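Local coordinates for protein ancestral D-type dye decolorizing peroxidase (Geotrichum candidum, PDB 7ANV) that probably uses a haem cofactor and hydrogen peroxide to oxidise dyes and related substrates, as an ancestral fungal dye-decolorizing peroxidase, at residues 256-259 with 260-264; 275-278 with 279-283; 404-407 with 408-412. All coordinates share one frame; numbering follows the deposited sequence.

Contact 1 (256-259 with 260-264); sequences QLVP and EFNKF. With HEM (protoporphyrin IX containing Fe), chain B.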
loop_
_atom_site.group_PDB
_atom_site.type_symbol
_atom_site.label_atom_id
_atom_site.label_comp_id
_atom_site.label_asym_id
_atom_site.label_seq_id
_atom_site.Cartn_x
_atom_site.Cartn_y
_atom_site.Cartn_z
ATOM N N GLN A 256 10.019 5.813 7.246
ATOM C CA GLN A 256 9.472 7.173 7.433
ATOM C C GLN A 256 10.358 7.975 8.382
ATOM O O GLN A 256 10.792 7.433 9.393
ATOM C CB GLN A 256 8.031 7.099 7.925
ATOM C CG GLN A 256 7.102 6.588 6.833
ATOM C CD GLN A 256 5.719 6.333 7.352
ATOM O OE1 GLN A 256 5.313 5.206 7.628
ATOM N NE2 GLN A 256 4.967 7.408 7.467
ATOM N N LEU A 257 10.609 9.233 8.018
ATOM C CA LEU A 257 11.439 10.173 8.808
ATOM C C LEU A 257 10.466 11.161 9.458
ATOM O O LEU A 257 10.133 12.206 8.860
ATOM C CB LEU A 257 12.420 10.867 7.859
ATOM C CG LEU A 257 13.366 9.931 7.111
ATOM C CD1 LEU A 257 14.325 10.763 6.257
ATOM C CD2 LEU A 257 14.118 9.020 8.047
ATOM N N VAL A 258 9.932 10.766 10.618
ATOM C CA VAL A 258 8.775 11.447 11.250
ATOM C C VAL A 258 9.181 12.812 11.798
ATOM O O VAL A 258 8.570 13.839 11.455
ATOM C CB VAL A 258 8.081 10.508 12.255
ATOM C CG1 VAL A 258 6.922 11.190 12.953
ATOM C CG2 VAL A 258 7.581 9.271 11.514
ATOM N N PRO A 259 10.264 12.940 12.579
ATOM C CA PRO A 259 10.652 14.265 13.065
ATOM C C PRO A 259 10.978 15.227 11.914
ATOM O O PRO A 259 10.640 16.422 12.026
ATOM C CB PRO A 259 11.903 13.981 13.919
ATOM C CG PRO A 259 11.786 12.542 14.267
ATOM C CD PRO A 259 11.115 11.862 13.094
ATOM N N GLU A 260 11.561 14.688 10.837
ATOM C CA GLU A 260 11.919 15.471 9.620
ATOM C C GLU A 260 10.638 15.964 8.927
ATOM O O GLU A 260 10.558 17.149 8.567
ATOM C CB GLU A 260 12.834 14.634 8.725
ATOM C CG GLU A 260 14.201 14.404 9.312
ATOM C CD GLU A 260 14.358 13.220 10.245
ATOM O OE1 GLU A 260 13.329 12.553 10.589
ATOM O OE2 GLU A 260 15.520 12.891 10.546
ATOM N N PHE A 261 9.626 15.112 8.793
ATOM C CA PHE A 261 8.310 15.517 8.247
ATOM C C PHE A 261 7.731 16.638 9.118
ATOM O O PHE A 261 7.247 17.697 8.622
ATOM C CB PHE A 261 7.410 14.282 8.174
ATOM C CG PHE A 261 6.040 14.558 7.635
ATOM C CD1 PHE A 261 5.823 14.604 6.272
ATOM C CD2 PHE A 261 4.968 14.724 8.480
ATOM C CE1 PHE A 261 4.559 14.867 5.778
ATOM C CE2 PHE A 261 3.702 14.964 7.983
ATOM C CZ PHE A 261 3.498 15.015 6.631
ATOM N N ASN A 262 7.749 16.416 10.430
ATOM C CA ASN A 262 7.169 17.384 11.393
ATOM C C ASN A 262 7.913 18.717 11.285
ATOM O O ASN A 262 7.264 19.767 11.361
ATOM C CB ASN A 262 7.162 16.798 12.805
ATOM C CG ASN A 262 6.014 15.834 12.980
ATOM O OD1 ASN A 262 4.958 16.027 12.363
ATOM N ND2 ASN A 262 6.206 14.841 13.827
ATOM N N LYS A 263 9.236 18.673 11.156
ATOM C CA LYS A 263 10.071 19.891 11.043
ATOM C C LYS A 263 9.644 20.668 9.801
ATOM O O LYS A 263 9.531 21.888 9.870
ATOM C CB LYS A 263 11.541 19.492 10.950
ATOM C CG LYS A 263 12.538 20.626 10.875
ATOM C CD LYS A 263 13.972 20.063 10.814
ATOM C CE LYS A 263 15.064 21.099 10.970
ATOM N NZ LYS A 263 15.294 21.836 9.707
ATOM N N PHE A 264 9.410 19.976 8.695
ATOM C CA PHE A 264 8.956 20.625 7.453
ATOM C C PHE A 264 7.612 21.339 7.684
ATOM O O PHE A 264 7.435 22.505 7.246
ATOM C CB PHE A 264 8.910 19.573 6.357
ATOM C CG PHE A 264 8.542 20.178 5.039
ATOM C CD1 PHE A 264 9.445 20.991 4.381
ATOM C CD2 PHE A 264 7.270 20.044 4.537
ATOM C CE1 PHE A 264 9.094 21.584 3.182
ATOM C CE2 PHE A 264 6.937 20.599 3.321
ATOM C CZ PHE A 264 7.846 21.387 2.659
HETATM C CHA HEM B . -4.214 6.573 0.913
HETATM C CHB HEM B . -0.320 7.392 3.676
HETATM C CHC HEM B . 2.438 4.950 0.439
HETATM C CHD HEM B . -1.427 4.527 -2.454
HETATM C C1A HEM B . -3.385 6.986 1.940
HETATM C C2A HEM B . -3.815 7.690 3.091
HETATM C C3A HEM B . -2.725 7.940 3.863
HETATM C C4A HEM B . -1.608 7.359 3.203
HETATM C CMA HEM B . -2.690 8.651 5.207
HETATM C CAA HEM B . -5.232 8.170 3.387
HETATM C CBA HEM B . -6.182 7.110 3.916
HETATM C CGA HEM B . -7.167 6.603 2.902
HETATM O O1A HEM B . -7.727 7.298 2.035
HETATM O O2A HEM B . -7.451 5.450 2.959
HETATM C C1B HEM B . 0.766 6.785 3.017
HETATM C C2B HEM B . 2.094 6.743 3.551
HETATM C C3B HEM B . 2.875 6.048 2.674
HETATM C C4B HEM B . 1.977 5.649 1.555
HETATM C CMB HEM B . 2.560 7.357 4.842
HETATM C CAB HEM B . 4.304 5.664 2.742
HETATM C CBB HEM B . 5.032 5.568 3.882
HETATM C C1C HEM B . 1.629 4.637 -0.664
HETATM C C2C HEM B . 2.052 4.032 -1.858
HETATM C C3C HEM B . 0.943 3.952 -2.682
HETATM C C4C HEM B . -0.155 4.499 -1.966
HETATM C CMC HEM B . 3.471 3.569 -2.156
HETATM C CAC HEM B . 0.797 3.439 -4.046
HETATM C CBC HEM B . 1.812 3.357 -4.894
HETATM C C1D HEM B . -2.502 5.009 -1.708
HETATM C C2D HEM B . -3.869 4.921 -2.248
HETATM C C3D HEM B . -4.637 5.511 -1.307
HETATM C C4D HEM B . -3.735 5.945 -0.217
HETATM C CMD HEM B . -4.381 4.317 -3.552
HETATM C CAD HEM B . -6.140 5.686 -1.357
HETATM C CBD HEM B . -6.574 6.920 -2.165
HETATM C CGD HEM B . -8.066 6.986 -2.312
HETATM O O1D HEM B . -8.595 8.102 -2.075
HETATM O O2D HEM B . -8.739 5.997 -2.699
HETATM N NA HEM B . -2.014 6.774 2.019
HETATM N NB HEM B . 0.746 6.114 1.855
HETATM N NC HEM B . 0.293 4.963 -0.753
HETATM N ND HEM B . -2.440 5.656 -0.519
HETATM FE FE HEM B . -0.908 5.935 0.617
#
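L257, the N-cap of helix 258-267, accepts F261 N on its carbonyl O at 3.0 Å, the first of three successive i to i+4 backbone bonds between the two segments. N262 N follows on V258 O at 2.9 Å, the straightest of the three (N-H...O angle 168°). K263 N comes next, on P259 O at 2.8 Å. P259, second in the helix, has no N-H to offer; a proline is tolerated in the first turn, whose N-H groups have no helical carbonyl four residues back.

The side chain of E260 bends at chi2 (86°) and folds its carboxylate back over the helix start, bringing E260 OE1 to 3.3 Å from L257 CB. The same oxygen also lies by the ring of P259. These are apolar neighbours; OE1 is hydrogen-bonded to the hydroxyl of T386.

Apolar and mixed packing fills in the rest. V258 and N262 lie side by side one turn apart and point the same way, V258 CG1 resting 3.8 Å from N262 ND2. That nitrogen is hydrogen-bonded to a glycerol, probably from the crystallisation liquor. At the other end, Q256 runs extended past CG and lays its amide against the methyl CMB and the vinyl CBB of the haem, NE2 being 3.6 Å from CMB, while E193 accepts a hydrogen bond from that same NE2.

Q256 ends strand 247-256 of the antiparallel sheet, so the contact is the junction where that strand turns into helix 258-267. F261 stacks on F195 and meets F465 edge-to-face, and the backbone of L257 bonds to F465, just before the neighbouring strand 466-476.

Contact 2 (275-278 with 279-283); sequences NNLT and PEEGS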
loop_
_atom_site.group_PDB
_atom_site.type_symbol
_atom_site.label_atom_id
_atom_site.label_comp_id
_atom_site.label_asym_id
_atom_site.label_seq_id
_atom_site.Cartn_x
_atom_site.Cartn_y
_atom_site.Cartn_z
ATOM N N ASN A 275 -4.383 36.597 8.392
ATOM C CA ASN A 275 -3.349 36.155 9.358
ATOM C C ASN A 275 -4.022 35.692 10.658
ATOM O O ASN A 275 -3.449 35.915 11.739
ATOM C CB ASN A 275 -2.304 37.248 9.617
ATOM C CG ASN A 275 -1.086 36.715 10.355
ATOM O OD1 ASN A 275 -0.706 35.561 10.193
ATOM N ND2 ASN A 275 -0.447 37.551 11.158
ATOM N N ASN A 276 -5.141 34.976 10.576
ATOM C CA ASN A 276 -5.882 34.489 11.760
ATOM C C ASN A 276 -5.262 33.198 12.324
ATOM O O ASN A 276 -5.339 33.033 13.544
ATOM C CB ASN A 276 -7.341 34.222 11.423
ATOM C CG ASN A 276 -8.085 35.478 11.020
ATOM O OD1 ASN A 276 -7.788 36.598 11.460
ATOM N ND2 ASN A 276 -9.078 35.301 10.170
ATOM N N LEU A 277 -4.758 32.288 11.485
ATOM C CA LEU A 277 -4.221 30.988 11.957
ATOM C C LEU A 277 -2.989 31.233 12.816
ATOM O O LEU A 277 -2.103 31.992 12.413
ATOM C CB LEU A 277 -3.828 30.081 10.794
ATOM C CG LEU A 277 -4.975 29.647 9.900
ATOM C CD1 LEU A 277 -4.567 28.508 8.995
ATOM C CD2 LEU A 277 -6.152 29.240 10.726
ATOM N N THR A 278 -2.889 30.485 13.892
ATOM C CA THR A 278 -1.602 30.374 14.614
ATOM C C THR A 278 -0.622 29.635 13.702
ATOM O O THR A 278 -1.019 28.917 12.770
ATOM C CB THR A 278 -1.827 29.681 15.967
ATOM O OG1 THR A 278 -2.083 28.312 15.688
ATOM C CG2 THR A 278 -2.967 30.300 16.753
ATOM N N PRO A 279 0.696 29.707 13.985
ATOM C CA PRO A 279 1.678 28.862 13.292
ATOM C C PRO A 279 1.329 27.372 13.412
ATOM O O PRO A 279 1.449 26.649 12.417
ATOM C CB PRO A 279 2.966 29.199 14.051
ATOM C CG PRO A 279 2.765 30.614 14.547
ATOM C CD PRO A 279 1.312 30.630 14.952
ATOM N N GLU A 280 0.893 26.936 14.602
ATOM C CA GLU A 280 0.472 25.536 14.820
ATOM C C GLU A 280 -0.663 25.192 13.854
ATOM O O GLU A 280 -0.597 24.108 13.239
ATOM C CB GLU A 280 0.040 25.301 16.269
ATOM C CG GLU A 280 1.172 25.472 17.270
ATOM C CD GLU A 280 1.636 26.888 17.646
ATOM O OE1 GLU A 280 0.975 27.960 17.303
ATOM O OE2 GLU A 280 2.714 26.933 18.311
ATOM N N GLU A 281 -1.674 26.059 13.729
ATOM C CA GLU A 281 -2.815 25.755 12.816
ATOM C C GLU A 281 -2.359 25.774 11.352
ATOM O O GLU A 281 -2.833 24.912 10.546
ATOM C CB GLU A 281 -3.970 26.717 13.035
ATOM C CG GLU A 281 -4.701 26.502 14.349
ATOM C CD GLU A 281 -5.651 27.653 14.656
ATOM O OE1 GLU A 281 -5.291 28.828 14.416
ATOM O OE2 GLU A 281 -6.750 27.370 15.140
ATOM N N GLY A 282 -1.474 26.693 11.000
ATOM C CA GLY A 282 -0.929 26.769 9.630
ATOM C C GLY A 282 -0.188 25.499 9.255
ATOM O O GLY A 282 -0.323 25.039 8.119
ATOM N N SER A 283 0.613 24.968 10.179
ATOM C CA SER A 283 1.423 23.731 9.971
ATOM C C SER A 283 0.495 22.518 9.871
ATOM O O SER A 283 0.726 21.654 8.990
ATOM C CB SER A 283 2.452 23.609 11.064
ATOM O OG SER A 283 3.423 24.662 10.940
#
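T278 and E281 exchange hydrogen bonds in both directions across the start of helix 279-291. E281 N donates to T278 OG1 at 3.0 Å, and T278 N answers by donating to E281 OE1 at 3.0 Å, nearly straight at 165°. OE1 receives that N-H on its anti lone pair, the one turned away from the other carboxylate oxygen. The T278 hydroxyl reaches E281 N because OG1 stands between the backbone N and the carbonyl carbon (chi1 72°), turned in over the helix end, while E281 stretches out beyond CG to carry its carboxylate back to the residue that caps it. A third bond is purely backbone: G282 N reaches T278 O at 2.9 Å and completes the first helical turn.

Together the reciprocal pair makes a capping box, with T278 as N-cap and E281 three residues on. It gives a partner to one N-H of the first turn, which has no preceding helical carbonyl, and it also ties down the N-H of the cap residue itself. The negative carboxylate lies near the helix N-terminus, where the helix dipole would be expected to stabilise it. T278 OG1 also has weak bonds at 3.5 Å to E280 OE1 and E281 OE1; its one proton is not assigned between them.

Outward from the capping box, L277 crosses the E281 chain, its CD2 lying 3.8 Å from E281 OE1. The other methyl, CD1, rests 4.1 Å from G282 CA, where the helix presents no side chain. L277 also touches L272, earlier in the same loop, G282 shares a backbone hydrogen bond with I270, and S283 OG bonds to L265 O of helix 258-267.

Contact 3 (404-407 with 408-412); sequences GFQF and IQKSW. With HEM (protoporphyrin IX containing Fe), chain B.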
loop_
_atom_site.group_PDB
_atom_site.type_symbol
_atom_site.label_atom_id
_atom_site.label_comp_id
_atom_site.label_asym_id
_atom_site.label_seq_id
_atom_site.Cartn_x
_atom_site.Cartn_y
_atom_site.Cartn_z
ATOM N N GLY A 404 -1.799 -0.981 -11.769
ATOM C CA GLY A 404 -2.001 -0.576 -10.372
ATOM C C GLY A 404 -0.799 0.101 -9.779
ATOM O O GLY A 404 -0.498 1.257 -10.187
ATOM N N PHE A 405 -0.127 -0.567 -8.847
ATOM C CA PHE A 405 1.023 -0.008 -8.107
ATOM C C PHE A 405 1.953 0.780 -9.056
ATOM O O PHE A 405 2.307 1.921 -8.748
ATOM C CB PHE A 405 1.825 -1.098 -7.405
ATOM C CG PHE A 405 3.116 -0.573 -6.859
ATOM C CD1 PHE A 405 3.139 0.245 -5.751
ATOM C CD2 PHE A 405 4.311 -0.852 -7.483
ATOM C CE1 PHE A 405 4.330 0.740 -5.256
ATOM C CE2 PHE A 405 5.500 -0.388 -6.965
ATOM C CZ PHE A 405 5.515 0.442 -5.869
ATOM N N GLN A 406 2.418 0.173 -10.138
ATOM C CA GLN A 406 3.455 0.828 -10.989
ATOM C C GLN A 406 2.909 2.121 -11.613
ATOM O O GLN A 406 3.657 3.107 -11.734
ATOM C CB GLN A 406 3.931 -0.071 -12.110
ATOM C CG GLN A 406 4.923 -1.137 -11.677
ATOM C CD GLN A 406 5.366 -1.941 -12.873
ATOM O OE1 GLN A 406 4.558 -2.361 -13.688
ATOM N NE2 GLN A 406 6.667 -2.128 -13.036
ATOM N N PHE A 407 1.672 2.094 -12.079
ATOM C CA PHE A 407 1.056 3.253 -12.757
ATOM C C PHE A 407 0.899 4.387 -11.746
ATOM O O PHE A 407 1.243 5.543 -12.024
ATOM C CB PHE A 407 -0.259 2.828 -13.390
ATOM C CG PHE A 407 -0.626 3.711 -14.549
ATOM C CD1 PHE A 407 -0.088 3.502 -15.803
ATOM C CD2 PHE A 407 -1.464 4.793 -14.359
ATOM C CE1 PHE A 407 -0.425 4.314 -16.876
ATOM C CE2 PHE A 407 -1.792 5.622 -15.434
ATOM C CZ PHE A 407 -1.250 5.400 -16.670
ATOM N N ILE A 408 0.344 4.065 -10.575
ATOM C CA ILE A 408 0.135 5.033 -9.479
ATOM C C ILE A 408 1.456 5.668 -9.103
ATOM O O ILE A 408 1.522 6.934 -9.067
ATOM C CB ILE A 408 -0.557 4.380 -8.285
ATOM C CG1 ILE A 408 -1.946 3.887 -8.677
ATOM C CG2 ILE A 408 -0.602 5.378 -7.132
ATOM C CD1 ILE A 408 -2.531 2.925 -7.661
ATOM N N GLN A 409 2.487 4.866 -8.860
ATOM C CA GLN A 409 3.786 5.432 -8.458
ATOM C C GLN A 409 4.365 6.276 -9.598
ATOM O O GLN A 409 4.776 7.420 -9.368
ATOM C CB GLN A 409 4.771 4.348 -8.054
ATOM C CG GLN A 409 6.105 4.900 -7.607
ATOM C CD GLN A 409 6.020 5.496 -6.224
ATOM O OE1 GLN A 409 5.673 4.828 -5.229
ATOM N NE2 GLN A 409 6.335 6.779 -6.145
ATOM N N LYS A 410 4.465 5.711 -10.788
ATOM C CA LYS A 410 5.338 6.267 -11.840
ATOM C C LYS A 410 4.602 7.274 -12.740
ATOM O O LYS A 410 5.238 8.279 -13.105
ATOM C CB LYS A 410 5.954 5.126 -12.633
ATOM C CG LYS A 410 6.866 4.237 -11.804
ATOM C CD LYS A 410 7.666 3.259 -12.605
ATOM C CE LYS A 410 6.904 2.013 -12.937
ATOM N NZ LYS A 410 7.734 1.078 -13.715
ATOM N N SER A 411 3.365 7.014 -13.142
ATOM C CA SER A 411 2.583 7.922 -14.019
ATOM C C SER A 411 1.932 9.074 -13.245
ATOM O O SER A 411 1.658 10.090 -13.873
ATOM C CB SER A 411 1.576 7.187 -14.849
ATOM O OG SER A 411 2.243 6.379 -15.779
ATOM N N TRP A 412 1.660 8.902 -11.950
ATOM C CA TRP A 412 0.875 9.862 -11.156
ATOM C C TRP A 412 1.763 10.493 -10.080
ATOM O O TRP A 412 2.099 11.688 -10.225
ATOM C CB TRP A 412 -0.388 9.180 -10.596
ATOM C CG TRP A 412 -1.376 8.751 -11.643
ATOM C CD1 TRP A 412 -1.396 9.105 -12.956
ATOM C CD2 TRP A 412 -2.564 7.971 -11.425
ATOM N NE1 TRP A 412 -2.489 8.553 -13.588
ATOM C CE2 TRP A 412 -3.224 7.857 -12.668
ATOM C CE3 TRP A 412 -3.124 7.327 -10.315
ATOM C CZ2 TRP A 412 -4.406 7.135 -12.819
ATOM C CZ3 TRP A 412 -4.297 6.616 -10.464
ATOM C CH2 TRP A 412 -4.935 6.531 -11.707
HETATM C CHA HEM B . -4.214 6.573 0.913
HETATM C CHB HEM B . -0.320 7.392 3.676
HETATM C CHC HEM B . 2.438 4.950 0.439
HETATM C CHD HEM B . -1.427 4.527 -2.454
HETATM C C1A HEM B . -3.385 6.986 1.940
HETATM C C2A HEM B . -3.815 7.690 3.091
HETATM C C3A HEM B . -2.725 7.940 3.863
HETATM C C4A HEM B . -1.608 7.359 3.203
HETATM C CMA HEM B . -2.690 8.651 5.207
HETATM C CAA HEM B . -5.232 8.170 3.387
HETATM C CBA HEM B . -6.182 7.110 3.916
HETATM C CGA HEM B . -7.167 6.603 2.902
HETATM O O1A HEM B . -7.727 7.298 2.035
HETATM O O2A HEM B . -7.451 5.450 2.959
HETATM C C1B HEM B . 0.766 6.785 3.017
HETATM C C2B HEM B . 2.094 6.743 3.551
HETATM C C3B HEM B . 2.875 6.048 2.674
HETATM C C4B HEM B . 1.977 5.649 1.555
HETATM C CMB HEM B . 2.560 7.357 4.842
HETATM C CAB HEM B . 4.304 5.664 2.742
HETATM C CBB HEM B . 5.032 5.568 3.882
HETATM C C1C HEM B . 1.629 4.637 -0.664
HETATM C C2C HEM B . 2.052 4.032 -1.858
HETATM C C3C HEM B . 0.943 3.952 -2.682
HETATM C C4C HEM B . -0.155 4.499 -1.966
HETATM C CMC HEM B . 3.471 3.569 -2.156
HETATM C CAC HEM B . 0.797 3.439 -4.046
HETATM C CBC HEM B . 1.812 3.357 -4.894
HETATM C C1D HEM B . -2.502 5.009 -1.708
HETATM C C2D HEM B . -3.869 4.921 -2.248
HETATM C C3D HEM B . -4.637 5.511 -1.307
HETATM C C4D HEM B . -3.735 5.945 -0.217
HETATM C CMD HEM B . -4.381 4.317 -3.552
HETATM C CAD HEM B . -6.140 5.686 -1.357
HETATM C CBD HEM B . -6.574 6.920 -2.165
HETATM C CGD HEM B . -8.066 6.986 -2.312
HETATM O O1D HEM B . -8.595 8.102 -2.075
HETATM O O2D HEM B . -8.739 5.997 -2.699
HETATM N NA HEM B . -2.014 6.774 2.019
HETATM N NB HEM B . 0.746 6.114 1.855
HETATM N NC HEM B . 0.293 4.963 -0.753
HETATM N ND HEM B . -2.440 5.656 -0.519
HETATM FE FE HEM B . -0.908 5.935 0.617
#
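G404 O, F405 O and Q406 O accept in turn from I408 N, Q409 N and K410 N at 2.9 to 3.0 Å, after which F407 O takes S411 N at 2.8 Å and, weakly, W412 N. The side chains of F407, S411 and W412 pack together. The edge of F407 points at the face of the W412 five-membered ring, a T-shaped pair with centroids 5.2 Å apart and planes at 83°. Over one face of F407 stands S411, its CB 3.7 Å from the ring centroid in a CH-pi contact.

Helix 405-413, opened by N-cap G404, widens at 408-412 into a pi-type turn, consistent with the weak bond from W412 to F407 O. The side carrying F405, I408 and Q409 lines the haem pocket: F405 CD1 approaches the vinyl carbon CBC at 3.5 Å, and I408 CG2 lies 3.9 Å from the same atom. Q409 bends at chi2 (75°), placing OE1 4.0 Å from the haem methyl CMC; its NE2 bonds N414 and I434. Q406 and K410 run alongside each other on another side, and both end on D111 of helix 108-115, K410 by a salt bridge.

Contacts 1 and 3 both touch the haem, at different parts of its rim: Q256 lies beside the methyl and vinyl of one pyrrole, F405, I408 and Q409 beside those of the next. Their centres are 24 Å apart and their nearest atoms about 12 Å, so they do not touch each other, but each touches the haem. Contact 2 caps helix 279-291, the helix that follows the one begun in contact 1; the centres of these two lie 19 Å apart and their nearest atoms about 6 Å. Contact 2 is a surface feature, about 22 Å from contact 3 at the nearest atoms. All three lie at helix starts.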